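Local coordinates for protein CRISPR-associated endonuclease Cas12b (Alicyclobacillus acidoterrestris, PDB 5U31) that uses a guide RNA to recognise PAM-flanked invading DNA and cuts it with a metal-dependent RuvC nuclease, as part of a bacterial CRISPR immune system, at residues L623-T627 with D752-S758; G958-V962 with Q974-N980. The protein carries 3 engineered substitutions. All coordinates share one frame; numbering follows the deposited sequence.

Interaction 1 of 2, residues L623-T627 with D752-S758; sequences LPGET and DVVGGNS. With nucleotides of chain B.
The carboxamide of Asn757 lies alongside the Pro624 ring, both side chains pointing the same way, with ND2 of Asn757 3.8 Å from CD of Pro624. A second flat group is the peptide that follows Pro624: its oxygen accepts the hydrogen bond that joins the segments, Asn757 N to Pro624 O at 2.7 Å, and the donor stands above the carbonyl plane, 41° out of it. Val753 CG2, placed between the backbone N and the carbonyl carbon (chi1 -45°), lies over the same face of this peptide as Asn757 N, 3.5 Å from Gly625 N. Val754 CG2 lies over one face of the adenine of A35 of chain B, 3.6 Å from C5. Farther back, the CB atoms of Asn757 and Leu623 meet at 4.0 Å, and Leu623 continues onto helix 796-822.

The arrangement is two beta turns packed together, one from the RuvC domain and one from REC2. Leu623 to Glu626 form a type II turn with the classic Pro-Gly centre, the proline ring fixing the first corner and Gly625 taking the positive phi of the second; the lack of a side chain lets its CA close on Gly755 O. Gly755 to Ser758 form a type II' turn, whose first corner, Gly756, also has positive phi, suited to glycine. Glu626 OE1 weakly accepts from Leu623 N, while OE2 bonds to Ser577 OG. Ser758 OG grips Gly755 O at 2.8 Å and caps helix 759-776 through Gln761 N.

On the RNA side, Gly756 N donates to OP2 of A35 of chain B at 2.7 Å. Gly755 N is directed at the same oxygen, though its modelled distance is too short to trust.

Interaction 2 of 2, residues G958-V962 with Q974-N980; sequences GEIFV and QIHAALN. Engineered in segment 974-980: Ala978 (natural residue Asp). With nucleotides of chain B.
Phe961 packs its ring against Asn980. The Asn980 amide lies almost parallel to the ring, the planes 10° apart, with ND2 3.6 Å above one face and displaced toward the rim, while Ile975 CG2 sits at the edge. Asn980 suits this place because its flat amide covers the ring while bonding to Phe902 O and Ala904 N. With CG anti to the backbone N (chi1 177°) the Phe961 ring reaches Asn980, while CB itself packs on Ala977, whose small methyl lets helix and strand approach.

The Phe961 backbone pairs both ways with Ile975, N to O at 2.8 Å and O to N at 3.1 Å. Glu959 contributes its carbonyl: Ala977 N reaches Glu959 O at 2.9 Å, and that oxygen also lies over one face of the His976 ring, toward its rim. His976 ND1 weakly caps Leu979 N.

Gln974 lays its extended chain beside Val962 and along the ribose of C4 of chain B, whose O2' donates to Gln974 O at 2.8 Å; Gln974 N bonds to OP1 of U5 of chain B.

This is an antiparallel hairpin, with a classic beta bulge at Glu959 and Ile960 opposite Cys913, running directly into the RuvC-III helix that carries active-site position 978, an engineered alanine replacing aspartate.

How the interactions relate
Interactions 1 and 2 do not touch: their centres are 21 Å apart and their nearest atoms about 7 Å. Both meet the RuvC sheet. Segment 623-627 follows its strand 611-621, on which His976 and Leu979 of interaction 2 pack through Leu620. Likewise, Glu626 bonds to Ser577, close in sequence to Ser579, which Ala978 touches. The side chain of Glu626 is about 10 Å from that of Ala978, the engineered active-site position, so interaction 1 lies near the nuclease centre while interaction 2 contains part of it. Both bond to the sugar-phosphate backbone of chain B and lay aliphatic side chains on a base: A35 in interaction 1, A6 in interaction 2.

Interaction 1 of 2, residues L623-T627 with D752-S758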
# COMPACT_ATOMS: atom_id res chain seq x y z
N LEU A 623 5.93 16.52 -9.09
CA LEU A 623 4.70 17.10 -8.61
C LEU A 623 5.01 18.45 -7.97
O LEU A 623 6.15 18.73 -7.60
CB LEU A 623 4.03 16.17 -7.60
CG LEU A 623 3.35 14.93 -8.20
CD1 LEU A 623 2.85 14.00 -7.11
CD2 LEU A 623 2.22 15.34 -9.12
N PRO A 624 4.01 19.33 -7.88
CA PRO A 624 4.24 20.63 -7.24
C PRO A 624 4.83 20.48 -5.84
O PRO A 624 4.47 19.58 -5.08
CB PRO A 624 2.84 21.24 -7.19
CG PRO A 624 2.16 20.65 -8.38
CD PRO A 624 2.68 19.25 -8.50
N GLY A 625 5.78 21.37 -5.52
CA GLY A 625 6.43 21.38 -4.23
C GLY A 625 7.77 20.67 -4.19
O GLY A 625 8.45 20.72 -3.16
N GLU A 626 8.17 20.02 -5.28
CA GLU A 626 9.43 19.29 -5.34
C GLU A 626 10.53 20.10 -6.02
O GLU A 626 11.47 19.52 -6.57
CB GLU A 626 9.23 17.95 -6.04
CG GLU A 626 8.18 17.06 -5.37
CD GLU A 626 8.02 15.70 -6.03
OE1 GLU A 626 8.33 15.57 -7.24
OE2 GLU A 626 7.58 14.75 -5.34
N THR A 627 10.43 21.43 -6.00
CA THR A 627 11.51 22.30 -6.44
C THR A 627 12.29 22.80 -5.23
O THR A 627 12.04 22.40 -4.09
CB THR A 627 10.98 23.47 -7.27
OG1 THR A 627 9.76 23.95 -6.69
CG2 THR A 627 10.72 23.03 -8.70
N ASP A 752 6.93 26.38 -8.52
CA ASP A 752 7.78 26.61 -7.36
C ASP A 752 6.96 27.04 -6.15
O ASP A 752 6.97 28.21 -5.77
CB ASP A 752 8.86 27.65 -7.69
CG ASP A 752 9.60 27.32 -8.98
OD1 ASP A 752 9.23 26.36 -9.67
OD2 ASP A 752 10.57 28.03 -9.31
N VAL A 753 6.26 26.09 -5.55
CA VAL A 753 5.44 26.33 -4.38
C VAL A 753 6.17 25.76 -3.16
O VAL A 753 7.14 25.01 -3.27
CB VAL A 753 4.04 25.71 -4.51
CG1 VAL A 753 3.45 26.02 -5.87
CG2 VAL A 753 4.09 24.23 -4.29
N VAL A 754 5.69 26.14 -1.97
CA VAL A 754 6.30 25.72 -0.70
C VAL A 754 6.11 24.23 -0.49
O VAL A 754 7.08 23.46 -0.44
CB VAL A 754 5.70 26.52 0.48
CG1 VAL A 754 6.27 26.01 1.80
CG2 VAL A 754 5.98 28.00 0.30
N GLY A 755 4.86 23.80 -0.35
CA GLY A 755 4.58 22.40 -0.09
C GLY A 755 4.07 21.63 -1.29
O GLY A 755 4.69 20.67 -1.74
N GLY A 756 2.92 22.05 -1.81
CA GLY A 756 2.39 21.36 -2.96
C GLY A 756 2.02 19.93 -2.61
O GLY A 756 1.47 19.64 -1.55
N ASN A 757 2.33 19.02 -3.54
CA ASN A 757 2.01 17.60 -3.42
C ASN A 757 3.24 16.78 -3.07
O ASN A 757 3.33 15.59 -3.42
CB ASN A 757 1.37 17.08 -4.70
CG ASN A 757 0.18 17.89 -5.10
OD1 ASN A 757 -0.43 18.56 -4.27
ND2 ASN A 757 -0.18 17.86 -6.38
N SER A 758 4.19 17.39 -2.36
CA SER A 758 5.46 16.78 -2.02
C SER A 758 5.34 15.93 -0.76
O SER A 758 4.41 16.07 0.03
CB SER A 758 6.53 17.86 -1.82
OG SER A 758 6.30 18.61 -0.64
P A B 35 1.43 25.41 -1.12
OP1 A B 35 1.80 26.76 -1.61
OP2 A B 35 2.51 24.51 -0.66
O5' A B 35 0.39 25.49 0.07
C5' A B 35 0.66 24.80 1.29
C4' A B 35 0.89 25.73 2.45
O4' A B 35 1.99 26.66 2.19
C3' A B 35 -0.30 26.59 2.87
O3' A B 35 -0.33 26.64 4.29
C2' A B 35 0.07 27.97 2.35
O2' A B 35 -0.54 29.04 3.03
C1' A B 35 1.57 27.96 2.56
N9 A B 35 2.28 28.95 1.75
C8 A B 35 2.19 29.19 0.41
N7 A B 35 2.97 30.17 0.01
C5 A B 35 3.59 30.59 1.17
C6 A B 35 4.53 31.60 1.42
N6 A B 35 5.02 32.39 0.47
N1 A B 35 4.95 31.77 2.69
C2 A B 35 4.45 30.97 3.64
N3 A B 35 3.56 29.98 3.54
C4 A B 35 3.17 29.85 2.26
P C B 34 -2.48 20.79 0.92
OP1 C B 34 -1.82 19.54 0.48
OP2 C B 34 -2.17 21.38 2.25
O5' C B 34 -2.24 21.91 -0.19
C5' C B 34 -0.92 22.17 -0.67
C4' C B 34 -0.94 22.74 -2.06
O4' C B 34 -2.25 22.55 -2.65
C3' C B 34 -0.69 24.24 -2.18
O3' C B 34 0.69 24.55 -2.25
C2' C B 34 -1.39 24.61 -3.49
O2' C B 34 -0.54 24.33 -4.59
C1' C B 34 -2.55 23.62 -3.52
N1 C B 34 -3.85 24.22 -3.13
C2 C B 34 -4.45 25.14 -4.00
O2 C B 34 -3.85 25.47 -5.03
N3 C B 34 -5.65 25.68 -3.68
C4 C B 34 -6.26 25.32 -2.56
N4 C B 34 -7.44 25.87 -2.28
C5 C B 34 -5.68 24.36 -1.67
C6 C B 34 -4.49 23.83 -1.99

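Interaction 2 of 2, residues G958-V962 with Q974-N980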
# COMPACT_ATOMS: atom_id res chain seq x y z
N GLY A 958 23.07 9.88 -3.01
CA GLY A 958 22.78 11.13 -3.68
C GLY A 958 21.90 10.94 -4.89
O GLY A 958 21.42 9.85 -5.20
N GLU A 959 21.69 12.05 -5.60
CA GLU A 959 20.85 12.07 -6.79
C GLU A 959 21.64 12.05 -8.09
O GLU A 959 21.04 12.15 -9.16
CB GLU A 959 19.93 13.30 -6.76
CG GLU A 959 18.59 13.07 -6.08
CD GLU A 959 17.65 14.26 -6.20
OE1 GLU A 959 18.13 15.41 -6.11
OE2 GLU A 959 16.43 14.05 -6.38
N ILE A 960 22.96 11.93 -8.01
CA ILE A 960 23.83 11.90 -9.19
C ILE A 960 24.55 10.57 -9.20
O ILE A 960 25.24 10.22 -8.23
CB ILE A 960 24.82 13.07 -9.20
CG1 ILE A 960 24.07 14.40 -9.13
CG2 ILE A 960 25.70 12.99 -10.43
CD1 ILE A 960 24.96 15.59 -8.86
N PHE A 961 24.39 9.81 -10.28
CA PHE A 961 25.03 8.52 -10.41
C PHE A 961 26.35 8.68 -11.15
O PHE A 961 26.39 9.27 -12.24
CB PHE A 961 24.13 7.53 -11.15
CG PHE A 961 24.76 6.20 -11.39
CD1 PHE A 961 25.31 5.89 -12.62
CD2 PHE A 961 24.80 5.25 -10.38
CE1 PHE A 961 25.89 4.66 -12.85
CE2 PHE A 961 25.38 4.02 -10.60
CZ PHE A 961 25.93 3.72 -11.84
N VAL A 962 27.43 8.17 -10.56
CA VAL A 962 28.77 8.28 -11.12
C VAL A 962 29.33 6.88 -11.30
O VAL A 962 29.22 6.04 -10.39
CB VAL A 962 29.69 9.11 -10.22
CG1 VAL A 962 31.06 9.24 -10.85
CG2 VAL A 962 29.09 10.48 -9.97
N GLN A 974 28.60 10.68 -15.50
CA GLN A 974 27.69 11.20 -14.49
C GLN A 974 26.34 11.48 -15.13
O GLN A 974 26.27 12.08 -16.20
CB GLN A 974 28.24 12.48 -13.86
CG GLN A 974 29.73 12.41 -13.58
CD GLN A 974 30.28 13.72 -13.07
OE1 GLN A 974 29.55 14.52 -12.47
NE2 GLN A 974 31.56 13.95 -13.30
N ILE A 975 25.27 11.04 -14.46
CA ILE A 975 23.93 11.18 -14.99
C ILE A 975 22.97 11.13 -13.81
O ILE A 975 23.29 10.57 -12.76
CB ILE A 975 23.63 10.07 -16.04
CG1 ILE A 975 22.26 10.27 -16.69
CG2 ILE A 975 23.74 8.70 -15.40
CD1 ILE A 975 21.96 9.27 -17.76
N HIS A 976 21.80 11.74 -13.98
CA HIS A 976 20.80 11.75 -12.93
C HIS A 976 20.48 10.34 -12.48
O HIS A 976 20.16 9.47 -13.30
CB HIS A 976 19.53 12.44 -13.44
CG HIS A 976 18.60 12.90 -12.35
ND1 HIS A 976 17.58 12.11 -11.87
CD2 HIS A 976 18.54 14.06 -11.67
CE1 HIS A 976 16.93 12.77 -10.93
NE2 HIS A 976 17.49 13.96 -10.79
N ALA A 977 20.59 10.10 -11.17
CA ALA A 977 20.46 8.75 -10.64
C ALA A 977 19.11 8.15 -11.00
O ALA A 977 19.03 7.01 -11.47
CB ALA A 977 20.65 8.77 -9.12
N ALA A 978 18.03 8.91 -10.79
CA ALA A 978 16.69 8.40 -11.08
C ALA A 978 16.51 8.12 -12.57
O ALA A 978 15.97 7.07 -12.95
CB ALA A 978 15.63 9.38 -10.59
N LEU A 979 16.96 9.04 -13.42
CA LEU A 979 16.89 8.80 -14.86
C LEU A 979 17.77 7.63 -15.27
O LEU A 979 17.43 6.89 -16.20
CB LEU A 979 17.29 10.06 -15.62
CG LEU A 979 16.33 11.23 -15.46
CD1 LEU A 979 16.88 12.44 -16.19
CD2 LEU A 979 14.94 10.87 -15.97
N ASN A 980 18.91 7.45 -14.60
CA ASN A 980 19.77 6.31 -14.92
C ASN A 980 19.11 5.00 -14.53
O ASN A 980 19.27 3.99 -15.22
CB ASN A 980 21.11 6.45 -14.21
CG ASN A 980 21.95 5.20 -14.33
OD1 ASN A 980 22.50 4.90 -15.39
ND2 ASN A 980 22.04 4.45 -13.24
P C B 4 31.82 18.89 -16.20
OP1 C B 4 32.98 17.98 -15.97
OP2 C B 4 31.77 19.76 -17.40
O5' C B 4 30.49 18.03 -16.22
C5' C B 4 30.17 17.17 -15.14
C4' C B 4 28.79 16.57 -15.30
O4' C B 4 27.79 17.61 -15.24
C3' C B 4 28.52 15.88 -16.62
O3' C B 4 29.06 14.57 -16.66
C2' C B 4 27.00 15.92 -16.72
O2' C B 4 26.43 14.89 -15.93
C1' C B 4 26.69 17.27 -16.06
N1 C B 4 26.48 18.34 -17.05
C2 C B 4 25.23 18.44 -17.69
O2 C B 4 24.35 17.62 -17.39
N3 C B 4 25.03 19.42 -18.60
C4 C B 4 26.01 20.28 -18.88
N4 C B 4 25.77 21.23 -19.79
C5 C B 4 27.28 20.20 -18.25
C6 C B 4 27.47 19.23 -17.35
P U B 5 29.18 13.77 -18.04
OP1 U B 5 29.99 12.55 -17.82
OP2 U B 5 29.56 14.73 -19.11
O5' U B 5 27.68 13.31 -18.33
C5' U B 5 27.25 13.08 -19.66
C4' U B 5 25.78 12.77 -19.71
O4' U B 5 25.02 14.01 -19.62
C3' U B 5 25.32 12.10 -21.00
O3' U B 5 24.19 11.29 -20.71
C2' U B 5 24.88 13.29 -21.83
O2' U B 5 24.03 12.98 -22.91
C1' U B 5 24.20 14.13 -20.76
N1 U B 5 24.05 15.55 -21.12
C2 U B 5 22.75 15.97 -21.31
O2 U B 5 21.80 15.22 -21.17
N3 U B 5 22.61 17.29 -21.65
C4 U B 5 23.63 18.20 -21.82
O4 U B 5 23.35 19.36 -22.13
C5 U B 5 24.95 17.68 -21.61
C6 U B 5 25.11 16.40 -21.28
P A B 6 23.87 10.00 -21.60
OP1 A B 6 24.44 8.81 -20.92
OP2 A B 6 24.26 10.29 -23.00
O5' A B 6 22.29 9.87 -21.51
C5' A B 6 21.54 9.22 -22.53
C4' A B 6 20.63 10.18 -23.23
O4' A B 6 19.71 10.72 -22.25
C3' A B 6 21.36 11.37 -23.87
O3' A B 6 21.11 11.55 -25.28
C2' A B 6 20.96 12.58 -23.01
O2' A B 6 20.75 13.79 -23.71
C1' A B 6 19.69 12.13 -22.30
N9 A B 6 19.67 12.64 -20.93
C8 A B 6 20.60 12.37 -19.95
N7 A B 6 20.39 12.99 -18.82
C5 A B 6 19.25 13.74 -19.07
C6 A B 6 18.52 14.62 -18.26
N6 A B 6 18.84 14.90 -16.99
N1 A B 6 17.43 15.21 -18.79
C2 A B 6 17.11 14.93 -20.06
N3 A B 6 17.72 14.12 -20.93
C4 A B 6 18.79 13.55 -20.36